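Long-range contact in gene activator AphA (PDB 1YG2), which activates virulence genes in Vibrio cholerae as a winged helix transcription factor, probably by binding DNA: residues L115-V126 against R161-L172. Numbering follows the deposited sequence.
Sequences LAELVEESRKLV and RQAWIQWADEVL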
loop_
_atom_site.group_PDB
_atom_site.type_symbol
_atom_site.label_atom_id
_atom_site.label_comp_id
_atom_site.label_asym_id
_atom_site.label_seq_id
_atom_site.Cartn_x
_atom_site.Cartn_y
_atom_site.Cartn_z
ATOM N N LEU A 115 -11.060 -1.017 -13.371
ATOM C CA LEU A 115 -10.337 -2.123 -12.757
ATOM C C LEU A 115 -9.610 -2.918 -13.843
ATOM O O LEU A 115 -8.397 -3.124 -13.771
ATOM C CB LEU A 115 -11.314 -3.028 -11.999
ATOM C CG LEU A 115 -10.740 -4.071 -11.038
ATOM C CD1 LEU A 115 -9.923 -3.389 -9.952
ATOM C CD2 LEU A 115 -11.874 -4.860 -10.415
ATOM N N ALA A 116 -10.360 -3.354 -14.851
ATOM C CA ALA A 116 -9.788 -4.119 -15.954
ATOM C C ALA A 116 -8.611 -3.358 -16.549
ATOM O O ALA A 116 -7.605 -3.953 -16.938
ATOM C CB ALA A 116 -10.845 -4.371 -17.019
ATOM N N GLU A 117 -8.736 -2.039 -16.610
ATOM C CA GLU A 117 -7.667 -1.217 -17.146
ATOM C C GLU A 117 -6.406 -1.320 -16.299
ATOM O O GLU A 117 -5.332 -1.604 -16.822
ATOM C CB GLU A 117 -8.087 0.249 -17.218
ATOM C CG GLU A 117 -6.928 1.172 -17.563
ATOM C CD GLU A 117 -6.823 2.357 -16.623
ATOM O OE1 GLU A 117 -7.400 2.287 -15.516
ATOM O OE2 GLU A 117 -6.154 3.351 -16.988
ATOM N N LEU A 118 -6.533 -1.086 -14.995
ATOM C CA LEU A 118 -5.376 -1.144 -14.105
ATOM C C LEU A 118 -4.767 -2.540 -13.970
ATOM O O LEU A 118 -3.616 -2.688 -13.556
ATOM C CB LEU A 118 -5.736 -0.597 -12.717
ATOM C CG LEU A 118 -5.722 0.931 -12.560
ATOM C CD1 LEU A 118 -6.032 1.299 -11.121
ATOM C CD2 LEU A 118 -4.355 1.486 -12.943
ATOM N N VAL A 119 -5.534 -3.563 -14.319
ATOM C CA VAL A 119 -5.018 -4.914 -14.235
ATOM C C VAL A 119 -4.019 -5.120 -15.366
ATOM O O VAL A 119 -2.936 -5.670 -15.160
ATOM C CB VAL A 119 -6.142 -5.960 -14.353
ATOM C CG1 VAL A 119 -5.559 -7.353 -14.300
ATOM C CG2 VAL A 119 -7.132 -5.784 -13.220
ATOM N N GLU A 120 -4.382 -4.661 -16.559
ATOM C CA GLU A 120 -3.510 -4.807 -17.717
ATOM C C GLU A 120 -2.197 -4.069 -17.519
ATOM O O GLU A 120 -1.134 -4.576 -17.874
ATOM C CB GLU A 120 -4.218 -4.320 -18.982
ATOM C CG GLU A 120 -5.379 -5.215 -19.399
ATOM C CD GLU A 120 -4.972 -6.676 -19.566
ATOM O OE1 GLU A 120 -4.009 -6.946 -20.321
ATOM O OE2 GLU A 120 -5.615 -7.554 -18.948
ATOM N N GLU A 121 -2.265 -2.872 -16.949
ATOM C CA GLU A 121 -1.055 -2.110 -16.690
ATOM C C GLU A 121 -0.217 -2.912 -15.699
ATOM O O GLU A 121 0.987 -3.091 -15.890
ATOM C CB GLU A 121 -1.400 -0.756 -16.084
ATOM C CG GLU A 121 -2.168 0.163 -17.010
ATOM C CD GLU A 121 -2.708 1.377 -16.283
ATOM O OE1 GLU A 121 -1.912 2.048 -15.590
ATOM O OE2 GLU A 121 -3.925 1.657 -16.401
ATOM N N SER A 122 -0.867 -3.394 -14.642
ATOM C CA SER A 122 -0.186 -4.184 -13.625
ATOM C C SER A 122 0.489 -5.374 -14.281
ATOM O O SER A 122 1.611 -5.729 -13.925
ATOM C CB SER A 122 -1.177 -4.677 -12.571
ATOM O OG SER A 122 -1.709 -3.599 -11.835
ATOM N N ARG A 123 -0.195 -5.989 -15.240
ATOM C CA ARG A 123 0.368 -7.128 -15.943
ATOM C C ARG A 123 1.606 -6.706 -16.703
ATOM O O ARG A 123 2.601 -7.424 -16.717
ATOM C CB ARG A 123 -0.649 -7.738 -16.905
ATOM C CG ARG A 123 -1.703 -8.578 -16.208
ATOM C CD ARG A 123 -2.289 -9.615 -17.151
ATOM N NE ARG A 123 -3.018 -10.657 -16.434
ATOM C CZ ARG A 123 -4.261 -10.526 -15.982
ATOM N NH1 ARG A 123 -4.923 -9.397 -16.176
ATOM N NH2 ARG A 123 -4.843 -11.527 -15.336
ATOM N N LYS A 124 1.543 -5.536 -17.328
ATOM C CA LYS A 124 2.681 -5.017 -18.072
ATOM C C LYS A 124 3.833 -4.748 -17.113
ATOM O O LYS A 124 4.981 -5.040 -17.414
ATOM C CB LYS A 124 2.327 -3.706 -18.787
ATOM C CG LYS A 124 1.284 -3.831 -19.879
ATOM C CD LYS A 124 1.107 -2.512 -20.630
ATOM C CE LYS A 124 0.662 -1.383 -19.699
ATOM N NZ LYS A 124 0.461 -0.094 -20.426
ATOM N N LEU A 125 3.518 -4.171 -15.961
ATOM C CA LEU A 125 4.535 -3.858 -14.969
ATOM C C LEU A 125 5.187 -5.129 -14.420
ATOM O O LEU A 125 6.392 -5.160 -14.184
ATOM C CB LEU A 125 3.913 -3.052 -13.828
ATOM C CG LEU A 125 4.878 -2.359 -12.868
ATOM C CD1 LEU A 125 5.795 -1.419 -13.649
ATOM C CD2 LEU A 125 4.083 -1.588 -11.818
ATOM N N VAL A 126 4.398 -6.180 -14.221
ATOM C CA VAL A 126 4.942 -7.432 -13.702
ATOM C C VAL A 126 5.886 -8.043 -14.728
ATOM O O VAL A 126 6.960 -8.535 -14.384
ATOM C CB VAL A 126 3.812 -8.437 -13.365
ATOM C CG1 VAL A 126 4.383 -9.831 -13.153
ATOM C CG2 VAL A 126 3.086 -7.982 -12.107
ATOM N N ARG A 161 2.293 -6.976 -6.501
ATOM C CA ARG A 161 1.565 -6.653 -7.719
ATOM C C ARG A 161 0.867 -7.896 -8.264
ATOM O O ARG A 161 -0.277 -7.829 -8.710
ATOM C CB ARG A 161 2.525 -6.101 -8.767
ATOM C CG ARG A 161 1.855 -5.241 -9.798
ATOM C CD ARG A 161 1.359 -3.968 -9.154
ATOM N NE ARG A 161 0.884 -3.021 -10.154
ATOM C CZ ARG A 161 0.682 -1.733 -9.915
ATOM N NH1 ARG A 161 0.916 -1.239 -8.707
ATOM N NH2 ARG A 161 0.251 -0.939 -10.886
ATOM N N GLN A 162 1.561 -9.029 -8.227
ATOM C CA GLN A 162 0.989 -10.285 -8.705
ATOM C C GLN A 162 -0.198 -10.670 -7.840
ATOM O O GLN A 162 -1.213 -11.163 -8.336
ATOM C CB GLN A 162 2.031 -11.401 -8.666
ATOM C CG GLN A 162 2.951 -11.438 -9.881
ATOM C CD GLN A 162 4.016 -12.527 -9.784
ATOM O OE1 GLN A 162 4.501 -13.028 -10.799
ATOM N NE2 GLN A 162 4.396 -12.883 -8.562
ATOM N N ALA A 163 -0.070 -10.444 -6.539
ATOM C CA ALA A 163 -1.152 -10.768 -5.629
ATOM C C ALA A 163 -2.348 -9.872 -5.939
ATOM O O ALA A 163 -3.487 -10.318 -5.924
ATOM C CB ALA A 163 -0.702 -10.578 -4.181
ATOM N N TRP A 164 -2.085 -8.605 -6.235
ATOM C CA TRP A 164 -3.173 -7.683 -6.534
ATOM C C TRP A 164 -3.899 -8.061 -7.834
ATOM O O TRP A 164 -5.124 -7.928 -7.937
ATOM C CB TRP A 164 -2.647 -6.254 -6.626
ATOM C CG TRP A 164 -3.743 -5.264 -6.776
ATOM C CD1 TRP A 164 -4.442 -4.643 -5.775
ATOM C CD2 TRP A 164 -4.312 -4.807 -8.008
ATOM N NE1 TRP A 164 -5.410 -3.826 -6.312
ATOM C CE2 TRP A 164 -5.354 -3.908 -7.677
ATOM C CE3 TRP A 164 -4.044 -5.072 -9.358
ATOM C CZ2 TRP A 164 -6.127 -3.269 -8.652
ATOM C CZ3 TRP A 164 -4.816 -4.433 -10.329
ATOM C CH2 TRP A 164 -5.846 -3.541 -9.968
ATOM N N ILE A 165 -3.138 -8.534 -8.818
ATOM C CA ILE A 165 -3.706 -8.966 -10.097
ATOM C C ILE A 165 -4.593 -10.182 -9.855
ATOM O O ILE A 165 -5.686 -10.294 -10.405
ATOM C CB ILE A 165 -2.599 -9.363 -11.088
ATOM C CG1 ILE A 165 -1.787 -8.125 -11.473
ATOM C CG2 ILE A 165 -3.223 -10.068 -12.300
ATOM C CD1 ILE A 165 -0.590 -8.423 -12.354
ATOM N N GLN A 166 -4.114 -11.102 -9.028
ATOM C CA GLN A 166 -4.907 -12.286 -8.707
ATOM C C GLN A 166 -6.243 -11.838 -8.095
ATOM O O GLN A 166 -7.303 -12.367 -8.428
ATOM C CB GLN A 166 -4.141 -13.160 -7.715
ATOM C CG GLN A 166 -4.760 -14.512 -7.455
ATOM C CD GLN A 166 -3.958 -15.342 -6.456
ATOM O OE1 GLN A 166 -2.753 -15.527 -6.608
ATOM N NE2 GLN A 166 -4.632 -15.848 -5.432
ATOM N N TRP A 167 -6.187 -10.855 -7.200
ATOM C CA TRP A 167 -7.393 -10.346 -6.554
ATOM C C TRP A 167 -8.322 -9.652 -7.550
ATOM O O TRP A 167 -9.526 -9.897 -7.576
ATOM C CB TRP A 167 -7.030 -9.347 -5.453
ATOM C CG TRP A 167 -8.237 -8.773 -4.805
ATOM C CD1 TRP A 167 -9.136 -9.439 -4.024
ATOM C CD2 TRP A 167 -8.726 -7.438 -4.933
ATOM N NE1 TRP A 167 -10.162 -8.600 -3.663
ATOM C CE2 TRP A 167 -9.937 -7.362 -4.211
ATOM C CE3 TRP A 167 -8.267 -6.290 -5.601
ATOM C CZ2 TRP A 167 -10.694 -6.191 -4.123
ATOM C CZ3 TRP A 167 -9.016 -5.122 -5.517
ATOM C CH2 TRP A 167 -10.223 -5.085 -4.784
ATOM N N ALA A 168 -7.748 -8.767 -8.355
ATOM C CA ALA A 168 -8.504 -8.019 -9.350
ATOM C C ALA A 168 -9.278 -8.962 -10.263
ATOM O O ALA A 168 -10.444 -8.711 -10.577
ATOM C CB ALA A 168 -7.561 -7.154 -10.154
ATOM N N ASP A 169 -8.639 -10.048 -10.690
ATOM C CA ASP A 169 -9.323 -11.011 -11.548
ATOM C C ASP A 169 -10.499 -11.621 -10.801
ATOM O O ASP A 169 -11.567 -11.819 -11.374
ATOM C CB ASP A 169 -8.387 -12.136 -11.994
ATOM C CG ASP A 169 -7.369 -11.683 -13.019
ATOM O OD1 ASP A 169 -7.629 -10.684 -13.728
ATOM O OD2 ASP A 169 -6.310 -12.344 -13.120
ATOM N N GLU A 170 -10.309 -11.932 -9.520
ATOM C CA GLU A 170 -11.402 -12.510 -8.744
ATOM C C GLU A 170 -12.585 -11.555 -8.696
ATOM O O GLU A 170 -13.736 -11.976 -8.790
ATOM C CB GLU A 170 -10.955 -12.838 -7.321
ATOM C CG GLU A 170 -10.141 -14.100 -7.226
ATOM C CD GLU A 170 -9.950 -14.555 -5.798
ATOM O OE1 GLU A 170 -10.920 -14.510 -5.011
ATOM O OE2 GLU A 170 -8.829 -14.974 -5.463
ATOM N N VAL A 171 -12.300 -10.268 -8.545
ATOM C CA VAL A 171 -13.361 -9.274 -8.502
ATOM C C VAL A 171 -14.029 -9.198 -9.866
ATOM O O VAL A 171 -15.253 -9.236 -9.970
ATOM C CB VAL A 171 -12.816 -7.881 -8.153
ATOM C CG1 VAL A 171 -13.929 -6.846 -8.278
ATOM C CG2 VAL A 171 -12.240 -7.885 -6.741
ATOM N N LEU A 172 -13.211 -9.093 -10.909
ATOM C CA LEU A 172 -13.711 -9.007 -12.278
ATOM C C LEU A 172 -14.677 -10.134 -12.588
ATOM O O LEU A 172 -15.634 -9.946 -13.338
ATOM C CB LEU A 172 -12.544 -9.020 -13.265
ATOM C CG LEU A 172 -11.669 -7.771 -13.147
ATOM C CD1 LEU A 172 -10.480 -7.865 -14.073
ATOM C CD2 LEU A 172 -12.502 -6.546 -13.477
#
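Knobs-into-holes packing joins segments 115-126 and 161-172, on helices 108-136 and 145-177; the segment axes approach to 9.8 Å at 149°, roughly antiparallel. Leu-115 sits among Trp-164, Ala-168, Val-171 and Leu-172, and Val-119 among Ile-165, Ala-168, Asp-169 and Leu-172; in return Trp-164 enters between Leu-115, Leu-118, Val-119 and Ser-122, and Ile-165 between Val-119, Ser-122, Arg-123 and Val-126. The closest carbon-carbon approach, Val-119 CG2 to Ala-168 CB at 3.4 Å, is tighter than usual van der Waals contact. With its CG anti to the backbone N (chi1 -174°), Trp-164 sends its six-membered ring across, CH2 4.0 Å from Leu-118 CB and Val-119 CA at the ring edge. Ser-122 OG turns back and donates to Leu-118 O at 2.7 Å; that carbonyl also accepts from Ser-122 N, on the opposite face of its plane. Arg-123 NH2 forms a salt bridge with Asp-169 OD2 at 2.8 Å, guanidinium and carboxylate nearly coplanar (18°), although both component hydrogen bonds are weak. Ile-165 CG2 lies over one face of the Arg-123 guanidinium, offset toward its rim. Helix 95-101 packs against Leu-118, Trp-164 and Val-171 through Phe-96 and Leu-100, and His-89 of the second subunit meets Trp-164 edge-to-face, linking this helix pair to the dimer interface.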